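Local atomic coordinates of S-adenosylmethionine:tRNA ribosyltransferase-isomerase (Thermus thermophilus, PDB entry 1WDI), a protein that probably transfers and isomerises the ribose moiety of S-adenosylmethionine onto preQ1-modified tRNA, giving epoxyqueuosine in the queuosine pathway. Residues E237-A240 with E241-R245. Residues are numbered along the deposited sequence; the frame is centred on the assembly and turned at random.
Sequences EEVA and EAVNR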
# COMPACT_ATOMS: atom_id res chain seq x y z
N GLU A 237 -9.08 14.11 7.96
CA GLU A 237 -9.13 14.79 9.24
C GLU A 237 -9.64 13.89 10.37
O GLU A 237 -9.09 13.90 11.47
CB GLU A 237 -10.02 16.03 9.15
CG GLU A 237 -9.59 17.02 8.09
CD GLU A 237 -10.69 18.00 7.75
OE1 GLU A 237 -11.04 18.83 8.62
OE2 GLU A 237 -11.23 17.92 6.63
N GLU A 238 -10.69 13.13 10.09
CA GLU A 238 -11.27 12.24 11.10
C GLU A 238 -10.27 11.16 11.52
O GLU A 238 -10.27 10.72 12.67
CB GLU A 238 -12.55 11.58 10.57
CG GLU A 238 -12.32 10.64 9.41
CD GLU A 238 -13.62 10.20 8.73
OE1 GLU A 238 -14.43 9.49 9.36
OE2 GLU A 238 -13.81 10.58 7.55
N VAL A 239 -9.43 10.72 10.59
CA VAL A 239 -8.44 9.69 10.88
C VAL A 239 -7.32 10.26 11.75
O VAL A 239 -6.95 9.67 12.77
CB VAL A 239 -7.83 9.11 9.58
CG1 VAL A 239 -6.70 8.14 9.91
CG2 VAL A 239 -8.92 8.39 8.78
N ALA A 240 -6.79 11.41 11.36
CA ALA A 240 -5.73 12.04 12.14
C ALA A 240 -6.26 12.28 13.54
O ALA A 240 -5.59 12.00 14.53
CB ALA A 240 -5.31 13.36 11.50
N GLU A 241 -7.48 12.80 13.63
CA GLU A 241 -8.08 13.07 14.93
C GLU A 241 -8.27 11.81 15.76
O GLU A 241 -8.03 11.81 16.97
CB GLU A 241 -9.43 13.80 14.73
CG GLU A 241 -10.18 14.08 16.02
CD GLU A 241 -11.37 14.98 15.81
OE1 GLU A 241 -12.03 14.87 14.76
OE2 GLU A 241 -11.67 15.80 16.71
N ALA A 242 -8.70 10.72 15.12
CA ALA A 242 -8.92 9.46 15.83
C ALA A 242 -7.62 8.84 16.34
O ALA A 242 -7.59 8.25 17.42
CB ALA A 242 -9.65 8.47 14.91
N VAL A 243 -6.56 8.96 15.56
CA VAL A 243 -5.26 8.41 15.95
C VAL A 243 -4.67 9.18 17.12
O VAL A 243 -4.17 8.59 18.08
CB VAL A 243 -4.26 8.44 14.76
CG1 VAL A 243 -2.85 8.18 15.25
CG2 VAL A 243 -4.66 7.38 13.73
N ASN A 244 -4.75 10.51 17.06
CA ASN A 244 -4.21 11.32 18.14
C ASN A 244 -4.99 11.18 19.43
O ASN A 244 -4.41 11.14 20.52
CB ASN A 244 -4.13 12.79 17.71
CG ASN A 244 -3.21 12.98 16.52
OD1 ASN A 244 -2.18 12.31 16.41
ND2 ASN A 244 -3.56 13.90 15.63
N ARG A 245 -6.31 11.09 19.34
CA ARG A 245 -7.13 10.92 20.54
C ARG A 245 -6.83 9.54 21.15
O ARG A 245 -6.74 9.40 22.37
CB ARG A 245 -8.62 11.06 20.19
CG ARG A 245 -9.58 10.93 21.37
CD ARG A 245 -10.91 11.62 21.08
NE ARG A 245 -11.39 11.29 19.74
CZ ARG A 245 -12.00 10.16 19.42
NH1 ARG A 245 -12.23 9.23 20.34
NH2 ARG A 245 -12.35 9.93 18.16
O HOH W 1 -12.28 11.40 14.66
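Glu-241 N donates to Glu-237 O at 2.9 Å, the first of four consecutive i to i+4 bonds that span about two turns at the start of helix 237-248. Ala-242 N reaches Glu-238 O, Val-243 N reaches Val-239 O, and Asn-244 N closes the set on Ala-240 O at 3.1 Å and a nearly straight 165°. The Glu-238 bond is more bent, 146° at the hydrogen, with its donor above the carbonyl plane. That oxygen also accepts from a water, 2.9 Å from Glu-238 O, which makes a second, weak bond to Glu-241 OE1. Glu-241 extends to this water with CG anti to its backbone N (chi1 177°). Asn-244 ND2 lies 3.0 Å from Ala-240 O, but the angle is too poor for a hydrogen bond; both ends of the amide are hydrogen-bonded outside these two segments, OD1 to the backbone N of Val-274. On the buried side, Val-239 CG1 and Val-243 CG2 meet loosely at 4.4 Å, one turn apart. Val-243 CG2 stands beside its own backbone N, anti to the carbonyl carbon, which brings it 3.4 Å from Val-239 O. Ala-240 packs on Ala-276, and Ala-242 on Glu-203 and Arg-205 of strand 203-211. The chemistry is that of an amphipathic surface helix: alanine and valine face the protein, while the glutamate side chains are exposed.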